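Local coordinates for protein TRAP dicarboxylate transporter, DctP subunit (Ochrobactrum anthropi, PDB 4P47) that probably binds a small organic acid or related solute in the periplasm and hands it to a TRAP-type membrane transporter for uptake, at residues 178-187 against 304-315. Residues are numbered along the deposited sequence; the frame is centred on the assembly and turned at random.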
loop_
_atom_site.group_PDB
_atom_site.type_symbol
_atom_site.label_atom_id
_atom_site.label_comp_id
_atom_site.label_asym_id
_atom_site.label_seq_id
_atom_site.Cartn_x
_atom_site.Cartn_y
_atom_site.Cartn_z
ATOM N N PRO A 178 -11.116 -7.798 7.508
ATOM C CA PRO A 178 -12.477 -7.955 6.968
ATOM C C PRO A 178 -12.662 -7.564 5.490
ATOM O O PRO A 178 -13.413 -8.259 4.803
ATOM C CB PRO A 178 -13.323 -7.076 7.891
ATOM C CG PRO A 178 -12.588 -7.121 9.200
ATOM C CD PRO A 178 -11.118 -7.159 8.838
ATOM N N VAL A 179 -12.008 -6.514 5.003
ATOM C CA VAL A 179 -12.232 -6.104 3.627
ATOM C C VAL A 179 -11.797 -7.175 2.608
ATOM O O VAL A 179 -12.588 -7.553 1.752
ATOM C CB VAL A 179 -11.626 -4.712 3.333
ATOM C CG1 VAL A 179 -11.776 -4.368 1.871
ATOM C CG2 VAL A 179 -12.307 -3.656 4.200
ATOM N N PRO A 180 -10.548 -7.662 2.676
ATOM C CA PRO A 180 -10.168 -8.636 1.646
ATOM C C PRO A 180 -10.974 -9.930 1.737
ATOM O O PRO A 180 -11.238 -10.541 0.711
ATOM C CB PRO A 180 -8.676 -8.880 1.919
ATOM C CG PRO A 180 -8.431 -8.405 3.306
ATOM C CD PRO A 180 -9.396 -7.261 3.512
ATOM N N VAL A 181 -11.370 -10.343 2.929
ATOM C CA VAL A 181 -12.180 -11.551 3.037
ATOM C C VAL A 181 -13.550 -11.316 2.389
ATOM O O VAL A 181 -14.043 -12.168 1.645
ATOM C CB VAL A 181 -12.332 -11.964 4.512
ATOM C CG1 VAL A 181 -13.352 -13.070 4.657
ATOM C CG2 VAL A 181 -11.008 -12.418 5.082
ATOM N N ALA A 182 -14.158 -10.161 2.647
ATOM C CA ALA A 182 -15.428 -9.829 2.007
ATOM C C ALA A 182 -15.267 -9.777 0.485
ATOM O O ALA A 182 -16.084 -10.316 -0.261
ATOM C CB ALA A 182 -15.971 -8.488 2.532
ATOM N N LEU A 183 -14.198 -9.138 0.033
ATOM C CA LEU A 183 -13.926 -8.963 -1.397
ATOM C C LEU A 183 -13.829 -10.301 -2.113
ATOM O O LEU A 183 -14.493 -10.537 -3.119
ATOM C CB LEU A 183 -12.615 -8.187 -1.580
ATOM C CG LEU A 183 -12.022 -8.180 -2.988
ATOM C CD1 LEU A 183 -12.972 -7.530 -3.994
ATOM C CD2 LEU A 183 -10.684 -7.489 -2.959
ATOM N N PHE A 184 -12.999 -11.194 -1.598
ATOM C CA PHE A 184 -12.767 -12.430 -2.330
ATOM C C PHE A 184 -13.972 -13.363 -2.267
ATOM O O PHE A 184 -14.280 -14.045 -3.245
ATOM C CB PHE A 184 -11.420 -13.047 -1.925
ATOM C CG PHE A 184 -10.274 -12.429 -2.696
ATOM C CD1 PHE A 184 -9.929 -12.919 -3.944
ATOM C CD2 PHE A 184 -9.634 -11.300 -2.226
ATOM C CE1 PHE A 184 -8.924 -12.302 -4.687
ATOM C CE2 PHE A 184 -8.644 -10.677 -2.956
ATOM C CZ PHE A 184 -8.293 -11.174 -4.174
ATOM N N ASN A 185 -14.705 -13.344 -1.159
ATOM C CA ASN A 185 -15.982 -14.083 -1.122
ATOM C C ASN A 185 -16.969 -13.507 -2.130
ATOM O O ASN A 185 -17.659 -14.255 -2.806
ATOM C CB ASN A 185 -16.598 -14.103 0.273
ATOM C CG ASN A 185 -16.011 -15.155 1.149
ATOM O OD1 ASN A 185 -16.312 -16.333 1.018
ATOM N ND2 ASN A 185 -15.165 -14.749 2.061
ATOM N N ALA A 186 -17.053 -12.188 -2.238
ATOM C CA ALA A 186 -17.943 -11.553 -3.209
ATOM C C ALA A 186 -17.579 -11.940 -4.639
ATOM O O ALA A 186 -18.440 -11.958 -5.532
ATOM C CB ALA A 186 -17.903 -10.024 -3.054
ATOM N N LEU A 187 -16.298 -12.221 -4.866
ATOM C CA LEU A 187 -15.809 -12.634 -6.186
ATOM C C LEU A 187 -15.994 -14.138 -6.438
ATOM O O LEU A 187 -15.640 -14.623 -7.525
ATOM C CB LEU A 187 -14.338 -12.254 -6.340
ATOM C CG LEU A 187 -14.015 -10.762 -6.381
ATOM C CD1 LEU A 187 -12.510 -10.535 -6.256
ATOM C CD2 LEU A 187 -14.573 -10.134 -7.641
ATOM N N LEU A 304 -16.145 -5.674 -12.267
ATOM C CA LEU A 304 -15.759 -6.304 -10.996
ATOM C C LEU A 304 -16.128 -5.409 -9.819
ATOM O O LEU A 304 -16.747 -5.862 -8.838
ATOM C CB LEU A 304 -14.256 -6.600 -10.958
ATOM C CG LEU A 304 -13.830 -7.697 -11.919
ATOM C CD1 LEU A 304 -12.321 -7.745 -12.014
ATOM C CD2 LEU A 304 -14.378 -9.051 -11.506
ATOM N N ARG A 305 -15.822 -4.118 -9.937
ATOM C CA ARG A 305 -16.166 -3.158 -8.908
ATOM C C ARG A 305 -17.673 -3.169 -8.630
ATOM O O ARG A 305 -18.108 -3.207 -7.479
ATOM C CB ARG A 305 -15.729 -1.765 -9.335
ATOM C CG ARG A 305 -15.929 -0.707 -8.256
ATOM C CD ARG A 305 -15.623 0.709 -8.779
ATOM N NE ARG A 305 -14.252 0.845 -9.234
ATOM C CZ ARG A 305 -13.858 1.018 -10.493
ATOM N NH1 ARG A 305 -14.729 1.118 -11.486
ATOM N NH2 ARG A 305 -12.569 1.117 -10.750
ATOM N N ASP A 306 -18.473 -3.156 -9.689
ATOM C CA ASP A 306 -19.929 -3.114 -9.537
ATOM C C ASP A 306 -20.449 -4.412 -8.922
ATOM O O ASP A 306 -21.391 -4.398 -8.133
ATOM C CB ASP A 306 -20.623 -2.830 -10.873
ATOM C CG ASP A 306 -20.393 -1.398 -11.367
ATOM O OD1 ASP A 306 -19.919 -0.555 -10.584
ATOM O OD2 ASP A 306 -20.696 -1.128 -12.545
ATOM N N ALA A 307 -19.831 -5.540 -9.255
ATOM C CA ALA A 307 -20.260 -6.820 -8.718
ATOM C C ALA A 307 -20.005 -6.925 -7.223
ATOM O O ALA A 307 -20.742 -7.603 -6.511
ATOM C CB ALA A 307 -19.585 -7.974 -9.463
ATOM N N VAL A 308 -18.978 -6.246 -6.727
ATOM C CA VAL A 308 -18.652 -6.363 -5.320
ATOM C C VAL A 308 -19.198 -5.205 -4.483
ATOM O O VAL A 308 -19.261 -5.297 -3.260
ATOM C CB VAL A 308 -17.121 -6.562 -5.062
ATOM C CG1 VAL A 308 -16.617 -7.763 -5.861
ATOM C CG2 VAL A 308 -16.315 -5.325 -5.391
ATOM N N LYS A 309 -19.657 -4.141 -5.133
ATOM C CA LYS A 309 -20.101 -2.963 -4.408
ATOM C C LYS A 309 -21.148 -3.240 -3.320
ATOM O O LYS A 309 -21.037 -2.697 -2.223
ATOM C CB LYS A 309 -20.663 -1.925 -5.379
ATOM C CG LYS A 309 -21.097 -0.656 -4.658
ATOM C CD LYS A 309 -21.555 0.432 -5.612
ATOM C CE LYS A 309 -21.768 1.757 -4.879
ATOM N NZ LYS A 309 -22.842 1.663 -3.842
ATOM N N PRO A 310 -22.186 -4.038 -3.619
ATOM C CA PRO A 310 -23.189 -4.218 -2.553
ATOM C C PRO A 310 -22.627 -4.876 -1.283
ATOM O O PRO A 310 -23.150 -4.648 -0.188
ATOM C CB PRO A 310 -24.255 -5.111 -3.201
ATOM C CG PRO A 310 -24.067 -4.927 -4.689
ATOM C CD PRO A 310 -22.578 -4.703 -4.871
ATOM N N ILE A 311 -21.575 -5.671 -1.431
ATOM C CA ILE A 311 -20.906 -6.282 -0.292
ATOM C C ILE A 311 -20.034 -5.235 0.404
ATOM O O ILE A 311 -20.103 -5.062 1.617
ATOM C CB ILE A 311 -20.052 -7.498 -0.734
ATOM C CG1 ILE A 311 -20.947 -8.679 -1.121
ATOM C CG2 ILE A 311 -19.120 -7.942 0.379
ATOM C CD1 ILE A 311 -21.525 -8.602 -2.527
ATOM N N ILE A 312 -19.227 -4.531 -0.380
ATOM C CA ILE A 312 -18.275 -3.553 0.134
ATOM C C ILE A 312 -18.967 -2.378 0.817
ATOM O O ILE A 312 -18.411 -1.787 1.722
ATOM C CB ILE A 312 -17.336 -3.067 -1.010
ATOM C CG1 ILE A 312 -16.553 -4.252 -1.589
ATOM C CG2 ILE A 312 -16.409 -1.958 -0.519
ATOM C CD1 ILE A 312 -15.775 -5.057 -0.564
ATOM N N ASP A 313 -20.213 -2.079 0.422
ATOM C CA ASP A 313 -20.963 -0.989 1.037
ATOM C C ASP A 313 -21.151 -1.193 2.547
ATOM O O ASP A 313 -21.426 -0.241 3.272
ATOM C CB ASP A 313 -22.348 -0.826 0.376
ATOM C CG ASP A 313 -22.293 -0.069 -0.951
ATOM O OD1 ASP A 313 -21.317 0.663 -1.238
ATOM O OD2 ASP A 313 -23.266 -0.229 -1.721
ATOM N N LYS A 314 -20.996 -2.421 3.030
ATOM C CA LYS A 314 -21.178 -2.718 4.450
ATOM C C LYS A 314 -20.144 -2.042 5.346
ATOM O O LYS A 314 -20.377 -1.876 6.539
ATOM C CB LYS A 314 -21.117 -4.233 4.689
ATOM C CG LYS A 314 -19.686 -4.844 4.693
ATOM C CD LYS A 314 -19.682 -6.321 5.068
ATOM C CE LYS A 314 -20.458 -7.167 4.053
ATOM N NZ LYS A 314 -20.467 -8.631 4.391
ATOM N N PHE A 315 -19.005 -1.670 4.783
ATOM C CA PHE A 315 -17.960 -1.002 5.567
ATOM C C PHE A 315 -18.148 0.505 5.696
ATOM O O PHE A 315 -17.429 1.169 6.457
ATOM C CB PHE A 315 -16.580 -1.288 4.974
ATOM C CG PHE A 315 -16.261 -2.745 4.933
ATOM C CD1 PHE A 315 -16.001 -3.436 6.102
ATOM C CD2 PHE A 315 -16.274 -3.441 3.739
ATOM C CE1 PHE A 315 -15.747 -4.805 6.072
ATOM C CE2 PHE A 315 -16.019 -4.815 3.709
ATOM C CZ PHE A 315 -15.755 -5.484 4.872
HETATM O O HOH W 1 -20.753 -10.521 -6.054
#
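Phe315 lays its ring beside the N-terminal turns of helix 178-186, where Val179 meets it in a CH-pi contact: CG2 of Val179 stands 3.8 Å from the ring centroid of Phe315, only 5° off the normal. Lys314 CG closes over the opposite face, so the ring is held between a methyl and an aliphatic chain. Ala182 CB comes up against the edge in the ring plane, 3.8 Å from Phe315 CZ, and Pro178 CB touches CE1. CG of Phe315 sits beside its own backbone N, anti to the carbonyl carbon (chi1 -59°), a turn that lays the ring across Val179. Were Phe315 an alanine, Val179 CG2 would probably lose the ring face it packs on, and a gap would be likely beside Ala182 and Pro178. Residues 178-186 and 304-312 run at 125° between their N-to-C directions. The former are the helix of the beta-alpha-beta crossover between parallel strands 171-173 and 190-192 of this periplasmic binding protein fold; the latter end helix 298-312, which Phe315 follows on residues 313-315. Further along, Ala186 leaves room for close approach: its CB lies 3.8 Å from both Val308 CG1 and Ile311 CG1, and Ile311 CG2 reaches back to Ala182 CB. Val308 CG1 also meets Leu187 CD2 at 3.6 Å and, more loosely, Leu183 CD1. Leu187 and Leu304 cross at about a right angle through their CD2 methyls, and both also touch Leu164 of helix 164-167. At this end a water donates to Ala186 O (2.8 Å) and to Ala307 O, bridging the two backbones.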